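PDB 5BN1: acetyl xylan esterase from Geobacillus stearothermophilus, which cleaves acetyl side groups from the xylose units of xylan and xylo-oligosaccharides as a serine esterase of the GDSL family, working as a doughnut-shaped homooctamer. Local coordinates for residues Gly63-Trp73 and Val85-Asp93. The protein carries 1 engineered substitution. Sequence-based numbering, arbitrary orientation.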
# COMPACT_ATOMS: atom_id res chain seq x y z
N GLY A 63 11.55 2.20 -22.58
CA GLY A 63 12.96 2.45 -22.61
C GLY A 63 13.75 1.87 -23.75
O GLY A 63 14.94 2.15 -23.83
N ASN A 64 13.12 0.97 -24.47
CA ASN A 64 13.95 0.23 -25.48
C ASN A 64 14.44 1.09 -26.64
O ASN A 64 13.81 2.02 -27.11
CB ASN A 64 13.13 -0.92 -26.08
CG ASN A 64 13.11 -2.18 -25.32
OD1 ASN A 64 13.56 -2.31 -24.11
ND2 ASN A 64 12.74 -3.14 -26.04
N THR A 65 15.65 0.71 -27.07
CA THR A 65 16.25 1.14 -28.33
C THR A 65 16.19 -0.09 -29.25
O THR A 65 15.81 -1.18 -28.89
CB THR A 65 17.66 1.53 -28.12
OG1 THR A 65 18.42 0.35 -27.72
CG2 THR A 65 17.88 2.60 -27.07
N VAL A 66 16.69 0.12 -30.45
CA VAL A 66 16.71 -1.05 -31.39
C VAL A 66 17.72 -2.10 -30.91
O VAL A 66 17.58 -3.29 -31.23
CB VAL A 66 16.97 -0.58 -32.83
CG1 VAL A 66 18.45 -0.22 -33.08
CG2 VAL A 66 16.54 -1.67 -33.81
N ARG A 67 18.70 -1.71 -30.12
CA ARG A 67 19.67 -2.62 -29.58
C ARG A 67 18.94 -3.57 -28.61
O ARG A 67 19.12 -4.81 -28.55
CB ARG A 67 20.73 -1.88 -28.87
CG ARG A 67 21.80 -2.78 -28.25
CD ARG A 67 22.77 -1.97 -27.38
NE ARG A 67 23.45 -0.85 -28.06
CZ ARG A 67 23.86 0.28 -27.52
NH1 ARG A 67 23.56 0.57 -26.20
NH2 ARG A 67 24.51 1.16 -28.20
N ASP A 68 17.98 -3.03 -27.80
CA ASP A 68 17.20 -3.87 -26.97
C ASP A 68 16.25 -4.76 -27.74
O ASP A 68 15.99 -5.92 -27.32
CB ASP A 68 16.38 -3.01 -25.99
CG ASP A 68 17.26 -2.16 -25.12
OD1 ASP A 68 18.14 -2.73 -24.39
OD2 ASP A 68 17.08 -0.92 -25.04
N LEU A 69 15.66 -4.26 -28.80
CA LEU A 69 14.84 -5.12 -29.69
C LEU A 69 15.60 -6.32 -30.18
O LEU A 69 15.14 -7.41 -30.08
CB LEU A 69 14.27 -4.37 -30.85
CG LEU A 69 13.34 -3.21 -30.59
CD1 LEU A 69 12.54 -2.82 -31.80
CD2 LEU A 69 12.35 -3.45 -29.49
N LYS A 70 16.82 -6.06 -30.61
CA LYS A 70 17.63 -7.20 -31.11
C LYS A 70 17.83 -8.23 -30.07
O LYS A 70 17.77 -9.43 -30.35
CB LYS A 70 18.97 -6.71 -31.65
CG LYS A 70 19.90 -7.89 -32.09
CD LYS A 70 21.16 -7.24 -32.58
CE LYS A 70 22.18 -8.28 -33.04
NZ LYS A 70 23.52 -7.59 -33.19
N ALA A 71 18.08 -7.82 -28.81
CA ALA A 71 18.41 -8.76 -27.77
C ALA A 71 17.24 -9.68 -27.44
O ALA A 71 17.45 -10.79 -26.91
CB ALA A 71 18.93 -8.00 -26.54
N ARG A 72 16.01 -9.27 -27.69
CA ARG A 72 14.80 -10.00 -27.37
C ARG A 72 13.99 -10.49 -28.53
O ARG A 72 12.90 -11.00 -28.41
CB ARG A 72 13.88 -9.26 -26.38
CG ARG A 72 13.25 -7.97 -26.89
CD ARG A 72 12.73 -7.17 -25.73
NE ARG A 72 12.09 -5.93 -26.14
CZ ARG A 72 10.79 -5.78 -26.47
NH1 ARG A 72 9.95 -6.83 -26.54
NH2 ARG A 72 10.29 -4.59 -26.86
N TRP A 73 14.54 -10.36 -29.73
CA TRP A 73 13.80 -10.55 -30.96
C TRP A 73 13.38 -12.04 -31.10
O TRP A 73 12.27 -12.33 -31.53
CB TRP A 73 14.64 -10.13 -32.20
CG TRP A 73 13.81 -9.94 -33.37
CD1 TRP A 73 13.65 -10.77 -34.48
CD2 TRP A 73 13.03 -8.79 -33.65
NE1 TRP A 73 12.81 -10.19 -35.36
CE2 TRP A 73 12.46 -8.93 -34.92
CE3 TRP A 73 12.80 -7.58 -32.93
CZ2 TRP A 73 11.65 -8.00 -35.48
CZ3 TRP A 73 12.03 -6.64 -33.49
CH2 TRP A 73 11.42 -6.83 -34.73
N VAL A 85 4.28 -7.96 -38.41
CA VAL A 85 5.07 -7.32 -37.36
C VAL A 85 5.17 -5.85 -37.64
O VAL A 85 5.61 -5.35 -38.66
CB VAL A 85 6.51 -7.91 -37.22
CG1 VAL A 85 7.32 -7.21 -36.11
CG2 VAL A 85 6.45 -9.35 -36.90
N SER A 86 4.71 -5.04 -36.66
CA SER A 86 4.76 -3.59 -36.65
C SER A 86 5.87 -3.15 -35.66
O SER A 86 5.94 -3.61 -34.53
CB SER A 86 3.45 -2.90 -36.19
OG SER A 86 3.55 -1.53 -36.21
N ILE A 87 6.80 -2.37 -36.21
CA ILE A 87 7.97 -1.89 -35.46
C ILE A 87 7.89 -0.38 -35.39
O ILE A 87 7.83 0.33 -36.38
CB ILE A 87 9.33 -2.29 -36.11
CG1 ILE A 87 9.29 -3.80 -36.35
CG2 ILE A 87 10.48 -1.80 -35.27
CD1 ILE A 87 10.41 -4.20 -37.34
N MET A 88 8.02 0.19 -34.15
CA MET A 88 8.22 1.64 -33.95
C MET A 88 9.29 1.79 -32.89
O MET A 88 9.15 1.61 -31.70
CB MET A 88 6.96 2.43 -33.52
CG MET A 88 7.24 3.90 -33.48
SD MET A 88 5.80 4.99 -33.49
CE MET A 88 4.88 4.28 -32.15
N ILE A 89 10.50 2.13 -33.43
CA ILE A 89 11.70 2.23 -32.59
C ILE A 89 12.60 3.32 -33.12
O ILE A 89 12.58 3.70 -34.31
CB ILE A 89 12.43 0.89 -32.50
CG1 ILE A 89 13.34 0.76 -31.26
CG2 ILE A 89 13.18 0.61 -33.86
CD1 ILE A 89 12.52 0.54 -29.96
N GLY A 90 13.33 3.95 -32.20
CA GLY A 90 14.26 5.09 -32.51
C GLY A 90 14.14 6.27 -31.60
O GLY A 90 15.06 7.03 -31.48
N ILE A 91 12.96 6.45 -30.94
CA ILE A 91 12.87 7.57 -30.03
C ILE A 91 13.96 7.56 -28.98
O ILE A 91 14.59 8.59 -28.75
CB ILE A 91 11.49 7.64 -29.39
CG1 ILE A 91 10.46 8.10 -30.40
CG2 ILE A 91 11.49 8.64 -28.20
CD1 ILE A 91 9.00 8.01 -29.98
N ASN A 92 14.22 6.43 -28.34
CA ASN A 92 15.18 6.34 -27.26
C ASN A 92 16.61 6.37 -27.81
O ASN A 92 17.51 6.96 -27.24
CB ASN A 92 14.95 5.18 -26.40
CG ASN A 92 13.66 5.33 -25.62
OD1 ASN A 92 13.50 6.37 -24.93
ND2 ASN A 92 12.85 4.37 -25.61
N ASP A 93 16.79 5.72 -28.98
CA ASP A 93 18.07 5.70 -29.68
C ASP A 93 18.60 7.10 -29.84
O ASP A 93 19.82 7.35 -29.71
CB ASP A 93 17.87 5.02 -31.01
CG ASP A 93 17.19 3.68 -30.92
OD1 ASP A 93 15.99 3.60 -30.42
OD2 ASP A 93 17.74 2.61 -31.30
O HOH W 1 13.08 3.78 -29.20
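The carboxylate of D93 meets the first turn of helix 66-73, a worked example of how an acidic side chain at the start of one helix can join it to the start of another: V66 N donates to the syn lone pair of D93 OD2 at 2.8 Å, with an N-H...O angle of 177°. D93 OD1 lies against T65 CA, so both oxygens pack on the helix start. Replacing D93 by alanine removes the carboxylate, which would probably leave V66 N without this acceptor and open a gap beside T65. From the neighbouring residue, N92 ND2 donates to N64 O at 2.9 Å; N64 O lies close to the N92 amide plane, whereas ND2 stands above the N64 carbonyl plane, off its lone pairs. A water that accepts from G90 N and N92 N can also donate to N64 O. Alongside these polar links I89 fills the interface. With CG1 anti to the backbone N (chi1 -158°), it packs against the T65-V66 peptide, I89 CG1 lying 3.5 Å from V66 N, and meets L69 tip to tip, I89 CG1 to L69 CD1 3.7 Å. Farther along, W73 CH2 rests on I87 CD1 at 3.8 Å, while W73 NE1 bonds T124. In the second shell, T65 and D68 form a capping box, and R96 holds N92 OD1. The arrangement is characteristic of the SGNH hydrolase fold, where the loop after strand 55-58 and the start of the helix following strand 84-88 bring together G63 and N92, the inferred transition-state stabilisers, consistent with an oxyanion hole beside S15.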